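Local coordinates for hypothetical protein ST1444 (Sulfolobus tokodaii, PDB 2EO0) that resolves Holliday junctions formed during genetic recombination, probably by nicking opposing strands of the four-way DNA in pairs with magnesium as cofactor, at residues S13-I18 with I57-R62; H42-I47 with R79-R84; I46-L49 with I54-I57; L89-K94 with R100-D105. All coordinates share one frame; numbering follows the deposited sequence.

Contact 1: S13-I18 with I57-R62; sequences SVERYI and IEVKSR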
loop_
_atom_site.group_PDB
_atom_site.type_symbol
_atom_site.label_atom_id
_atom_site.label_comp_id
_atom_site.label_asym_id
_atom_site.label_seq_id
_atom_site.Cartn_x
_atom_site.Cartn_y
_atom_site.Cartn_z
ATOM N N SER A 13 -16.460 -0.426 11.161
ATOM C CA SER A 13 -15.954 -0.799 12.473
ATOM C C SER A 13 -15.150 -2.086 12.240
ATOM O O SER A 13 -14.109 -2.317 12.872
ATOM C CB SER A 13 -17.109 -1.064 13.455
ATOM O OG SER A 13 -17.782 -2.268 13.152
ATOM N N VAL A 14 -15.642 -2.905 11.310
ATOM C CA VAL A 14 -15.002 -4.162 10.967
ATOM C C VAL A 14 -13.639 -3.896 10.323
ATOM O O VAL A 14 -12.657 -4.586 10.635
ATOM C CB VAL A 14 -15.903 -5.003 10.007
ATOM C CG1 VAL A 14 -15.190 -6.279 9.562
ATOM C CG2 VAL A 14 -17.169 -5.357 10.697
ATOM N N GLU A 15 -13.586 -2.899 9.435
ATOM C CA GLU A 15 -12.343 -2.507 8.757
ATOM C C GLU A 15 -11.357 -1.998 9.796
ATOM O O GLU A 15 -10.170 -2.359 9.778
ATOM C CB GLU A 15 -12.594 -1.372 7.753
ATOM C CG GLU A 15 -12.932 -1.827 6.367
ATOM C CD GLU A 15 -14.095 -1.066 5.761
ATOM O OE1 GLU A 15 -15.259 -1.380 6.092
ATOM O OE2 GLU A 15 -13.845 -0.157 4.946
ATOM N N ARG A 16 -11.873 -1.140 10.679
ATOM C CA ARG A 16 -11.100 -0.534 11.748
ATOM C C ARG A 16 -10.551 -1.607 12.660
ATOM O O ARG A 16 -9.381 -1.581 13.062
ATOM C CB ARG A 16 -11.969 0.398 12.579
ATOM C CG ARG A 16 -12.224 1.785 12.008
ATOM C CD ARG A 16 -12.647 2.660 13.180
ATOM N NE ARG A 16 -12.798 4.068 12.850
ATOM C CZ ARG A 16 -13.661 4.519 11.953
ATOM N NH1 ARG A 16 -14.444 3.665 11.301
ATOM N NH2 ARG A 16 -13.739 5.823 11.712
ATOM N N TYR A 17 -11.405 -2.560 12.996
ATOM C CA TYR A 17 -10.954 -3.626 13.858
ATOM C C TYR A 17 -9.878 -4.414 13.103
ATOM O O TYR A 17 -8.855 -4.759 13.671
ATOM C CB TYR A 17 -12.120 -4.533 14.260
ATOM C CG TYR A 17 -11.659 -5.738 15.035
ATOM C CD1 TYR A 17 -11.324 -5.633 16.387
ATOM C CD2 TYR A 17 -11.444 -6.956 14.389
ATOM C CE1 TYR A 17 -10.770 -6.709 17.069
ATOM C CE2 TYR A 17 -10.896 -8.026 15.053
ATOM C CZ TYR A 17 -10.551 -7.897 16.394
ATOM O OH TYR A 17 -9.942 -8.938 17.032
ATOM N N ILE A 18 -10.086 -4.668 11.817
ATOM C CA ILE A 18 -9.094 -5.426 11.063
ATOM C C ILE A 18 -7.754 -4.671 11.024
ATOM O O ILE A 18 -6.680 -5.276 11.139
ATOM C CB ILE A 18 -9.568 -5.670 9.632
ATOM C CG1 ILE A 18 -10.805 -6.562 9.636
ATOM C CG2 ILE A 18 -8.437 -6.300 8.794
ATOM C CD1 ILE A 18 -11.472 -6.673 8.273
ATOM N N ILE A 57 -7.446 -5.670 0.842
ATOM C CA ILE A 57 -8.656 -6.270 1.358
ATOM C C ILE A 57 -9.880 -5.409 1.191
ATOM O O ILE A 57 -9.914 -4.250 1.590
ATOM C CB ILE A 57 -8.537 -6.618 2.853
ATOM C CG1 ILE A 57 -7.253 -7.418 3.115
ATOM C CG2 ILE A 57 -9.757 -7.439 3.288
ATOM C CD1 ILE A 57 -6.930 -7.544 4.578
ATOM N N GLU A 58 -10.895 -6.001 0.586
ATOM C CA GLU A 58 -12.170 -5.348 0.379
ATOM C C GLU A 58 -13.071 -6.019 1.431
ATOM O O GLU A 58 -13.158 -7.243 1.516
ATOM C CB GLU A 58 -12.627 -5.626 -1.059
ATOM C CG GLU A 58 -13.905 -4.941 -1.520
ATOM C CD GLU A 58 -13.904 -3.440 -1.335
ATOM O OE1 GLU A 58 -12.830 -2.812 -1.475
ATOM O OE2 GLU A 58 -15.000 -2.894 -1.057
ATOM N N VAL A 59 -13.707 -5.208 2.259
ATOM C CA VAL A 59 -14.563 -5.723 3.303
ATOM C C VAL A 59 -16.044 -5.476 3.061
ATOM O O VAL A 59 -16.467 -4.359 2.819
ATOM C CB VAL A 59 -14.182 -5.109 4.664
ATOM C CG1 VAL A 59 -15.051 -5.731 5.781
ATOM C CG2 VAL A 59 -12.682 -5.309 4.916
ATOM N N LYS A 60 -16.836 -6.538 3.140
ATOM C CA LYS A 60 -18.280 -6.427 2.948
ATOM C C LYS A 60 -18.987 -7.017 4.151
ATOM O O LYS A 60 -18.469 -7.928 4.808
ATOM C CB LYS A 60 -18.736 -7.169 1.678
ATOM C CG LYS A 60 -19.125 -6.270 0.512
ATOM C CD LYS A 60 -17.931 -5.918 -0.355
ATOM C CE LYS A 60 -18.349 -5.165 -1.607
ATOM N NZ LYS A 60 -18.867 -3.820 -1.276
ATOM N N SER A 61 -20.163 -6.479 4.445
ATOM C CA SER A 61 -20.983 -6.957 5.551
ATOM C C SER A 61 -22.253 -7.586 4.991
ATOM O O SER A 61 -23.060 -6.907 4.360
ATOM C CB SER A 61 -21.353 -5.806 6.491
ATOM O OG SER A 61 -22.386 -6.195 7.391
ATOM N N ARG A 62 -22.424 -8.885 5.206
ATOM C CA ARG A 62 -23.611 -9.603 4.723
ATOM C C ARG A 62 -24.256 -10.373 5.878
ATOM O O ARG A 62 -23.582 -11.100 6.602
ATOM C CB ARG A 62 -23.228 -10.575 3.616
ATOM C CG ARG A 62 -22.579 -9.925 2.412
ATOM C CD ARG A 62 -23.503 -8.940 1.731
ATOM N NE ARG A 62 -23.041 -8.663 0.377
ATOM C CZ ARG A 62 -22.643 -7.479 -0.061
ATOM N NH1 ARG A 62 -22.638 -6.427 0.745
ATOM N NH2 ARG A 62 -22.254 -7.350 -1.315
#
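Val-59 fits its isopropyl group against three residues of the helix 13-18: CG1 meets Val-14, while CG2 lies against both Ile-18 and Glu-15. CG1, anti to the backbone N at chi1 -177°, meets CG1 of Val-14 at 3.8 Å, the two valines crossing obliquely. CG2 of Val-59 faces CD1 of Ile-18, also at 3.8 Å, tip to tip. Between them the methylene chain of Glu-15 slides past the valine in the opposite direction, its CG lying 3.8 Å from Val-59 CG2. The bend of Glu-15 at chi2 (135°) keeps the carboxylate near the valine, with OE1 4.1 Å from Val-59 CB, while OE1 takes its hydrogen bond from Ser-12 N. Helix and strand axes run at 139°, 9.1 Å apart at closest. This is the PDDEXK nuclease core: Glu-15 comes from the first helix, Glu-58 and Lys-60 bracket Val-59 in a Glu-Val-Lys run, and Glu-15, Asp-45 and Glu-58 probably bind magnesium. Alternation along the strand turns Val-59 to the helix, and the side chains of Glu-58 and Lys-60 leave the backbone on the other side. With alanine in place of Glu-15 the carboxylate is gone, which would probably leave Ser-12 N without this acceptor, uncover the flank of Val-59 and weaken the likely magnesium site. Asp-45 OD2 accepts a hydrogen bond from Val-59 N.

Contact 2: H42-I47 with R79-R84; sequences HVPDII and REFAKR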
loop_
_atom_site.group_PDB
_atom_site.type_symbol
_atom_site.label_atom_id
_atom_site.label_comp_id
_atom_site.label_asym_id
_atom_site.label_seq_id
_atom_site.Cartn_x
_atom_site.Cartn_y
_atom_site.Cartn_z
ATOM N N HIS A 42 -13.524 1.908 -6.193
ATOM C CA HIS A 42 -12.527 1.071 -6.855
ATOM C C HIS A 42 -11.195 1.008 -6.132
ATOM O O HIS A 42 -10.204 0.565 -6.699
ATOM C CB HIS A 42 -12.322 1.499 -8.303
ATOM C CG HIS A 42 -13.549 1.340 -9.134
ATOM N ND1 HIS A 42 -13.558 1.520 -10.495
ATOM C CD2 HIS A 42 -14.813 1.007 -8.787
ATOM C CE1 HIS A 42 -14.776 1.304 -10.953
ATOM N NE2 HIS A 42 -15.554 0.990 -9.936
ATOM N N VAL A 43 -11.176 1.445 -4.874
ATOM C CA VAL A 43 -9.961 1.366 -4.069
ATOM C C VAL A 43 -10.218 0.369 -2.942
ATOM O O VAL A 43 -11.219 0.481 -2.227
ATOM C CB VAL A 43 -9.590 2.738 -3.460
ATOM C CG1 VAL A 43 -9.343 3.771 -4.585
ATOM C CG2 VAL A 43 -10.720 3.212 -2.532
ATOM N N PRO A 44 -9.340 -0.635 -2.777
ATOM C CA PRO A 44 -9.537 -1.622 -1.695
ATOM C C PRO A 44 -9.772 -0.889 -0.369
ATOM O O PRO A 44 -9.186 0.171 -0.116
ATOM C CB PRO A 44 -8.228 -2.409 -1.690
ATOM C CG PRO A 44 -7.819 -2.384 -3.130
ATOM C CD PRO A 44 -8.124 -0.928 -3.544
ATOM N N ASP A 45 -10.628 -1.442 0.478
ATOM C CA ASP A 45 -10.931 -0.769 1.735
ATOM C C ASP A 45 -9.754 -0.717 2.657
ATOM O O ASP A 45 -9.597 0.227 3.441
ATOM C CB ASP A 45 -12.096 -1.460 2.441
ATOM C CG ASP A 45 -13.329 -1.512 1.576
ATOM O OD1 ASP A 45 -13.462 -0.600 0.719
ATOM O OD2 ASP A 45 -14.144 -2.446 1.750
ATOM N N ILE A 46 -8.920 -1.746 2.554
ATOM C CA ILE A 46 -7.751 -1.855 3.391
ATOM C C ILE A 46 -6.545 -2.207 2.564
ATOM O O ILE A 46 -6.592 -3.100 1.730
ATOM C CB ILE A 46 -7.913 -2.975 4.449
ATOM C CG1 ILE A 46 -9.106 -2.664 5.366
ATOM C CG2 ILE A 46 -6.603 -3.122 5.256
ATOM C CD1 ILE A 46 -9.447 -3.799 6.282
ATOM N N ILE A 47 -5.456 -1.505 2.826
ATOM C CA ILE A 47 -4.209 -1.756 2.147
ATOM C C ILE A 47 -3.235 -2.000 3.271
ATOM O O ILE A 47 -2.985 -1.113 4.094
ATOM C CB ILE A 47 -3.777 -0.540 1.305
ATOM C CG1 ILE A 47 -4.758 -0.363 0.151
ATOM C CG2 ILE A 47 -2.355 -0.726 0.841
ATOM C CD1 ILE A 47 -4.444 0.776 -0.763
ATOM N N ARG A 79 -9.915 -4.799 -8.906
ATOM C CA ARG A 79 -9.088 -5.827 -9.521
ATOM C C ARG A 79 -7.960 -5.190 -10.365
ATOM O O ARG A 79 -6.830 -5.684 -10.398
ATOM C CB ARG A 79 -9.987 -6.694 -10.387
ATOM C CG ARG A 79 -9.365 -7.929 -10.995
ATOM C CD ARG A 79 -10.484 -8.867 -11.461
ATOM N NE ARG A 79 -11.003 -9.684 -10.363
ATOM C CZ ARG A 79 -12.098 -10.437 -10.439
ATOM N NH1 ARG A 79 -12.808 -10.467 -11.560
ATOM N NH2 ARG A 79 -12.454 -11.203 -9.411
ATOM N N GLU A 80 -8.274 -4.095 -11.045
ATOM C CA GLU A 80 -7.294 -3.398 -11.866
ATOM C C GLU A 80 -6.265 -2.707 -10.949
ATOM O O GLU A 80 -5.082 -2.577 -11.270
ATOM C CB GLU A 80 -8.005 -2.361 -12.749
ATOM C CG GLU A 80 -7.130 -1.785 -13.844
ATOM C CD GLU A 80 -6.378 -2.861 -14.616
ATOM O OE1 GLU A 80 -7.034 -3.804 -15.130
ATOM O OE2 GLU A 80 -5.129 -2.760 -14.708
ATOM N N PHE A 81 -6.745 -2.256 -9.802
ATOM C CA PHE A 81 -5.894 -1.626 -8.828
ATOM C C PHE A 81 -4.945 -2.706 -8.281
ATOM O O PHE A 81 -3.764 -2.460 -8.014
ATOM C CB PHE A 81 -6.770 -1.044 -7.725
ATOM C CG PHE A 81 -6.009 -0.346 -6.655
ATOM C CD1 PHE A 81 -5.231 -1.067 -5.759
ATOM C CD2 PHE A 81 -6.079 1.030 -6.534
ATOM C CE1 PHE A 81 -4.536 -0.421 -4.755
ATOM C CE2 PHE A 81 -5.379 1.689 -5.524
ATOM C CZ PHE A 81 -4.611 0.959 -4.639
ATOM N N ALA A 82 -5.471 -3.914 -8.146
ATOM C CA ALA A 82 -4.698 -5.033 -7.646
ATOM C C ALA A 82 -3.601 -5.432 -8.625
ATOM O O ALA A 82 -2.480 -5.749 -8.217
ATOM C CB ALA A 82 -5.617 -6.202 -7.373
ATOM N N LYS A 83 -3.927 -5.425 -9.916
ATOM C CA LYS A 83 -2.951 -5.780 -10.947
ATOM C C LYS A 83 -1.870 -4.697 -11.048
ATOM O O LYS A 83 -0.686 -4.998 -11.208
ATOM C CB LYS A 83 -3.645 -5.956 -12.298
ATOM C CG LYS A 83 -2.675 -5.999 -13.469
ATOM C CD LYS A 83 -3.403 -6.168 -14.797
ATOM C CE LYS A 83 -3.948 -7.586 -14.937
ATOM N NZ LYS A 83 -2.835 -8.592 -15.015
ATOM N N ARG A 84 -2.280 -3.438 -10.956
ATOM C CA ARG A 84 -1.315 -2.352 -11.005
ATOM C C ARG A 84 -0.317 -2.447 -9.844
ATOM O O ARG A 84 0.906 -2.468 -10.048
ATOM C CB ARG A 84 -2.018 -0.978 -10.956
ATOM C CG ARG A 84 -2.693 -0.532 -12.256
ATOM C CD ARG A 84 -2.015 -1.178 -13.456
ATOM N NE ARG A 84 -0.547 -1.151 -13.357
ATOM C CZ ARG A 84 0.252 -2.016 -13.977
ATOM N NH1 ARG A 84 -0.282 -2.963 -14.742
ATOM N NH2 ARG A 84 1.572 -1.959 -13.812
#
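Phe-81 reaches from the helix 79-84 into the turn that leads to strand 46-47, and nearly every atom of its side chain has a partner there. CB lies 3.9 Å from the carbonyl O of His-42. CG is set anti to the backbone N (chi1 -179°), which carries the ring straight out from the helix and under Pro-44. At the near end of the ring, CG is 3.8 Å from Pro-44 CD, and CD1 comes closer still, 3.6 Å from the same carbon. CD2 has Pro-44 CD and His-42 O near it, both at longer range. CE1 lies beneath both CD and CG of the proline, and at the far end CZ meets CD1 of Ile-47 at 3.9 Å, those two side chains crossing at about a right angle. Pro-44 CD sits over the ring face, 3.7 Å from its centroid and 14° off the normal, a CH-pi contact. The carbonyl of His-42 and the methyl of Ile-47 approach the ring obliquely. No hydrogen bond joins the two segments, which meet through apolar and CH-pi contacts. Directly after Pro-44 comes Asp-45, which probably binds magnesium and forms a classic beta bulge with Ile-46 opposite Ile-57. Ala-28 and Ile-30 of the second subunit pack on Phe-81 and Ile-47 respectively, and Arg-84 NE bonds Gly-26 O of that subunit. The contact lays helix 72-85 against the start of strand 46-50, beside Leu-56 of strand 53-61.

Contact 3: I46-L49 with I54-I57; sequences IIAL and IILI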
loop_
_atom_site.group_PDB
_atom_site.type_symbol
_atom_site.label_atom_id
_atom_site.label_comp_id
_atom_site.label_asym_id
_atom_site.label_seq_id
_atom_site.Cartn_x
_atom_site.Cartn_y
_atom_site.Cartn_z
ATOM N N ILE A 46 -8.920 -1.746 2.554
ATOM C CA ILE A 46 -7.751 -1.855 3.391
ATOM C C ILE A 46 -6.545 -2.207 2.564
ATOM O O ILE A 46 -6.592 -3.100 1.730
ATOM C CB ILE A 46 -7.913 -2.975 4.449
ATOM C CG1 ILE A 46 -9.106 -2.664 5.366
ATOM C CG2 ILE A 46 -6.603 -3.122 5.256
ATOM C CD1 ILE A 46 -9.447 -3.799 6.282
ATOM N N ILE A 47 -5.456 -1.505 2.826
ATOM C CA ILE A 47 -4.209 -1.756 2.147
ATOM C C ILE A 47 -3.235 -2.000 3.271
ATOM O O ILE A 47 -2.985 -1.113 4.094
ATOM C CB ILE A 47 -3.777 -0.540 1.305
ATOM C CG1 ILE A 47 -4.758 -0.363 0.151
ATOM C CG2 ILE A 47 -2.355 -0.726 0.841
ATOM C CD1 ILE A 47 -4.444 0.776 -0.763
ATOM N N ALA A 48 -2.690 -3.207 3.296
ATOM C CA ALA A 48 -1.769 -3.612 4.352
ATOM C C ALA A 48 -0.407 -4.066 3.800
ATOM O O ALA A 48 -0.339 -4.949 2.948
ATOM C CB ALA A 48 -2.422 -4.734 5.183
ATOM N N LEU A 49 0.668 -3.456 4.309
ATOM C CA LEU A 49 2.020 -3.776 3.869
ATOM C C LEU A 49 2.882 -4.312 5.006
ATOM O O LEU A 49 2.783 -3.877 6.159
ATOM C CB LEU A 49 2.707 -2.523 3.298
ATOM C CG LEU A 49 1.787 -1.536 2.578
ATOM C CD1 LEU A 49 2.424 -0.137 2.593
ATOM C CD2 LEU A 49 1.510 -2.032 1.170
ATOM N N ILE A 54 2.419 -7.001 -0.274
ATOM C CA ILE A 54 1.250 -6.130 -0.367
ATOM C C ILE A 54 -0.035 -6.933 -0.278
ATOM O O ILE A 54 -0.249 -7.848 -1.088
ATOM C CB ILE A 54 1.189 -5.415 -1.754
ATOM C CG1 ILE A 54 2.474 -4.624 -2.031
ATOM C CG2 ILE A 54 -0.047 -4.529 -1.839
ATOM C CD1 ILE A 54 2.564 -4.130 -3.526
ATOM N N ILE A 55 -0.895 -6.612 0.683
ATOM C CA ILE A 55 -2.170 -7.315 0.748
ATOM C C ILE A 55 -3.326 -6.326 0.723
ATOM O O ILE A 55 -3.394 -5.357 1.497
ATOM C CB ILE A 55 -2.271 -8.275 1.962
ATOM C CG1 ILE A 55 -2.057 -7.516 3.256
ATOM C CG2 ILE A 55 -1.193 -9.398 1.840
ATOM C CD1 ILE A 55 -2.157 -8.414 4.477
ATOM N N LEU A 56 -4.218 -6.558 -0.227
ATOM C CA LEU A 56 -5.359 -5.701 -0.412
ATOM C C LEU A 56 -6.616 -6.401 0.104
ATOM O O LEU A 56 -6.822 -7.603 -0.140
ATOM C CB LEU A 56 -5.465 -5.374 -1.900
ATOM C CG LEU A 56 -4.160 -4.816 -2.508
ATOM C CD1 LEU A 56 -4.297 -4.623 -4.017
ATOM C CD2 LEU A 56 -3.824 -3.501 -1.833
ATOM N N ILE A 57 -7.446 -5.670 0.842
ATOM C CA ILE A 57 -8.656 -6.270 1.358
ATOM C C ILE A 57 -9.880 -5.409 1.191
ATOM O O ILE A 57 -9.914 -4.250 1.590
ATOM C CB ILE A 57 -8.537 -6.618 2.853
ATOM C CG1 ILE A 57 -7.253 -7.418 3.115
ATOM C CG2 ILE A 57 -9.757 -7.439 3.288
ATOM C CD1 ILE A 57 -6.930 -7.544 4.578
#
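Strands 46-49 and 54-57 run antiparallel at 162°, with Ile-46 and Ile-57 and likewise Ala-48 and Ile-55 as hydrogen-bonded pairs, each joined by two N-H...O bonds of 2.9 Å between its backbone N and O atoms. The bond from Ile-46 N to Ile-57 O is the most bent of the four (145° at the hydrogen) yet lies in the carbonyl plane. Side chains alternate between the two faces. On the face of Ala-48 and Ile-55, the small CB of Ala-48 takes the bulk of its neighbour: Ile-55 CG1 stands 3.4 Å from it. That CG1 occupies the crowded position between backbone N and carbonyl carbon (chi1 57°), which also presses it to 3.1 Å from Ala-48 O, a tight fit. The strands are the two arms of a beta hairpin in the central mixed sheet of the nuclease fold. Beyond Ala-48 on the same face, CB of Ile-46 meets CB of Ile-57 at 4.0 Å. The other face carries Ile-47 and Leu-56 side by side, CG1 of Ile-47 lying 3.8 Å from Leu-56 CD2. Next to them CD2 of Leu-49 and CG2 of Ile-54 touch at 4.2 Å, and Ser-85 and Gly-52 of the second subunit pack on this end.

Contact 4: L89-K94 with R100-D105; sequences LFLGVK and RFIKFD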
loop_
_atom_site.group_PDB
_atom_site.type_symbol
_atom_site.label_atom_id
_atom_site.label_comp_id
_atom_site.label_asym_id
_atom_site.label_seq_id
_atom_site.Cartn_x
_atom_site.Cartn_y
_atom_site.Cartn_z
ATOM N N LEU A 89 -4.972 -9.597 -3.563
ATOM C CA LEU A 89 -6.270 -9.079 -3.194
ATOM C C LEU A 89 -7.189 -10.129 -2.551
ATOM O O LEU A 89 -7.342 -11.227 -3.090
ATOM C CB LEU A 89 -6.932 -8.508 -4.439
ATOM C CG LEU A 89 -8.307 -7.960 -4.160
ATOM C CD1 LEU A 89 -8.143 -6.775 -3.246
ATOM C CD2 LEU A 89 -9.019 -7.606 -5.453
ATOM N N PHE A 90 -7.804 -9.771 -1.422
ATOM C CA PHE A 90 -8.710 -10.659 -0.693
ATOM C C PHE A 90 -10.088 -10.039 -0.449
ATOM O O PHE A 90 -10.238 -8.811 -0.347
ATOM C CB PHE A 90 -8.148 -11.017 0.693
ATOM C CG PHE A 90 -6.866 -11.817 0.658
ATOM C CD1 PHE A 90 -5.655 -11.212 0.342
ATOM C CD2 PHE A 90 -6.876 -13.179 0.937
ATOM C CE1 PHE A 90 -4.485 -11.943 0.304
ATOM C CE2 PHE A 90 -5.700 -13.923 0.902
ATOM C CZ PHE A 90 -4.502 -13.304 0.586
ATOM N N LEU A 91 -11.091 -10.902 -0.329
ATOM C CA LEU A 91 -12.445 -10.457 -0.002
ATOM C C LEU A 91 -12.693 -10.840 1.468
ATOM O O LEU A 91 -12.659 -12.021 1.833
ATOM C CB LEU A 91 -13.484 -11.149 -0.889
ATOM C CG LEU A 91 -14.954 -10.981 -0.478
ATOM C CD1 LEU A 91 -15.390 -9.570 -0.708
ATOM C CD2 LEU A 91 -15.857 -11.954 -1.299
ATOM N N GLY A 92 -12.899 -9.842 2.314
ATOM C CA GLY A 92 -13.178 -10.143 3.701
ATOM C C GLY A 92 -14.659 -9.969 3.972
ATOM O O GLY A 92 -15.193 -8.888 3.733
ATOM N N VAL A 93 -15.330 -11.010 4.462
ATOM C CA VAL A 93 -16.769 -10.901 4.738
ATOM C C VAL A 93 -17.142 -11.020 6.204
ATOM O O VAL A 93 -16.694 -11.927 6.902
ATOM C CB VAL A 93 -17.592 -11.973 3.989
ATOM C CG1 VAL A 93 -19.086 -11.608 4.052
ATOM C CG2 VAL A 93 -17.097 -12.103 2.535
ATOM N N LYS A 94 -17.971 -10.101 6.674
ATOM C CA LYS A 94 -18.396 -10.165 8.058
ATOM C C LYS A 94 -19.828 -10.698 8.140
ATOM O O LYS A 94 -20.793 -9.977 7.850
ATOM C CB LYS A 94 -18.311 -8.783 8.727
ATOM C CG LYS A 94 -18.720 -8.801 10.210
ATOM C CD LYS A 94 -17.876 -9.806 11.021
ATOM C CE LYS A 94 -18.279 -9.833 12.492
ATOM N NZ LYS A 94 -19.574 -10.548 12.765
ATOM N N ARG A 100 -14.707 -13.693 7.780
ATOM C CA ARG A 100 -13.933 -14.554 6.902
ATOM C C ARG A 100 -13.258 -13.814 5.750
ATOM O O ARG A 100 -13.677 -12.723 5.363
ATOM C CB ARG A 100 -14.836 -15.634 6.330
ATOM C CG ARG A 100 -15.511 -16.443 7.373
ATOM C CD ARG A 100 -14.566 -17.416 7.987
ATOM N NE ARG A 100 -15.101 -17.816 9.276
ATOM C CZ ARG A 100 -14.852 -18.972 9.866
ATOM N NH1 ARG A 100 -14.055 -19.855 9.269
ATOM N NH2 ARG A 100 -15.432 -19.250 11.032
ATOM N N PHE A 101 -12.237 -14.458 5.197
ATOM C CA PHE A 101 -11.451 -13.928 4.095
ATOM C C PHE A 101 -11.153 -15.012 3.087
ATOM O O PHE A 101 -10.711 -16.084 3.458
ATOM C CB PHE A 101 -10.095 -13.429 4.618
ATOM C CG PHE A 101 -10.205 -12.391 5.677
ATOM C CD1 PHE A 101 -10.293 -11.053 5.338
ATOM C CD2 PHE A 101 -10.273 -12.759 7.022
ATOM C CE1 PHE A 101 -10.448 -10.080 6.338
ATOM C CE2 PHE A 101 -10.429 -11.809 8.021
ATOM C CZ PHE A 101 -10.517 -10.469 7.683
ATOM N N ILE A 102 -11.369 -14.725 1.817
ATOM C CA ILE A 102 -11.022 -15.672 0.763
ATOM C C ILE A 102 -10.249 -14.879 -0.285
ATOM O O ILE A 102 -10.290 -13.643 -0.284
ATOM C CB ILE A 102 -12.265 -16.262 0.089
ATOM C CG1 ILE A 102 -13.213 -15.129 -0.290
ATOM C CG2 ILE A 102 -12.939 -17.275 1.016
ATOM C CD1 ILE A 102 -14.327 -15.562 -1.205
ATOM N N LYS A 103 -9.532 -15.578 -1.164
ATOM C CA LYS A 103 -8.800 -14.905 -2.241
ATOM C C LYS A 103 -9.866 -14.331 -3.162
ATOM O O LYS A 103 -10.843 -15.006 -3.498
ATOM C CB LYS A 103 -7.952 -15.883 -3.054
ATOM C CG LYS A 103 -6.615 -16.244 -2.458
ATOM C CD LYS A 103 -5.950 -17.324 -3.306
ATOM C CE LYS A 103 -4.420 -17.374 -3.117
ATOM N NZ LYS A 103 -3.969 -17.531 -1.701
ATOM N N PHE A 104 -9.685 -13.082 -3.568
ATOM C CA PHE A 104 -10.654 -12.451 -4.447
ATOM C C PHE A 104 -10.879 -13.281 -5.727
ATOM O O PHE A 104 -11.924 -13.173 -6.383
ATOM C CB PHE A 104 -10.184 -11.055 -4.806
ATOM C CG PHE A 104 -11.291 -10.122 -5.088
ATOM C CD1 PHE A 104 -11.935 -9.466 -4.049
ATOM C CD2 PHE A 104 -11.703 -9.892 -6.397
ATOM C CE1 PHE A 104 -12.981 -8.584 -4.302
ATOM C CE2 PHE A 104 -12.752 -9.007 -6.664
ATOM C CZ PHE A 104 -13.392 -8.350 -5.607
ATOM N N ASP A 105 -9.890 -14.111 -6.060
ATOM C CA ASP A 105 -9.946 -14.978 -7.237
ATOM C C ASP A 105 -11.013 -16.058 -7.137
ATOM O O ASP A 105 -11.305 -16.732 -8.118
ATOM C CB ASP A 105 -8.598 -15.659 -7.463
ATOM C CG ASP A 105 -7.522 -14.687 -7.856
ATOM O OD1 ASP A 105 -7.875 -13.637 -8.459
ATOM O OD2 ASP A 105 -6.326 -14.979 -7.580
#
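Arg-100 N gives Val-93 O a hydrogen bond of 2.8 Å, nearly straight at 169°, in one of the two hydrogen-bonded pairs of this antiparallel hairpin. Leu-91 and Ile-102 form the other, and Leu-91 O is held twice: by Ile-102 N at 3.0 Å and by the CA-H of Phe-101, whose CA is 3.2 Å away. Between these pairs Gly-92 lies beside the ring of Phe-101, with its CA 3.4 Å from CD1; a CB there would run into the ring. On the other face Leu-91 CD2 and Ile-102 CD1 meet at 3.9 Å, side by side. Where strand 98-103 turns into a 3-10 segment, Phe-104 N still bonds Leu-89 O at 3.0 Å. The CG of Phe-104, turned away from the backbone N at chi1 -151°, sets the ring alongside Leu-89, whose CD2 sits over one face, 3.7 Å from the centroid and 23° off the normal, a CH-pi contact. Leu-91 CB touches CD1 of the same ring at 3.9 Å. Replacing Phe-104 by alanine would probably leave Leu-89 CD2 without the face it rests on and open a gap beside Leu-91. Strand 98-103 is an outer strand of the central sheet, and strand 88-95 is hydrogen-bonded on its other side to strand 53-61. Ile-78 and Arg-79 of helix 72-85 meet Phe-104, while Leu-131 of helix 128-143 packs on Phe-90 and Phe-101.

Overall arrangement
Contacts 3 and 4 are the buried hairpins of one mixed sheet, held by backbone hydrogen bonds and joined through strand 53-61, which bonds strand 46-50 on one edge and strand 88-95 on the other. Contacts 1 and 2 are only partly buried and have no hydrogen bond between their segments: helix 13-24 meets the sheet through aliphatic contacts, and helix 72-85 meets the sheet and the loop before strand 46-50, where the CH-pi contact lies. Contact 1 shares Ile-57 with contact 3, and contact 2 shares Ile-46 and Ile-47 with contact 3. The probable magnesium ligands belong to contacts 1 and 2. Contacts 2 and 3 also touch the second subunit.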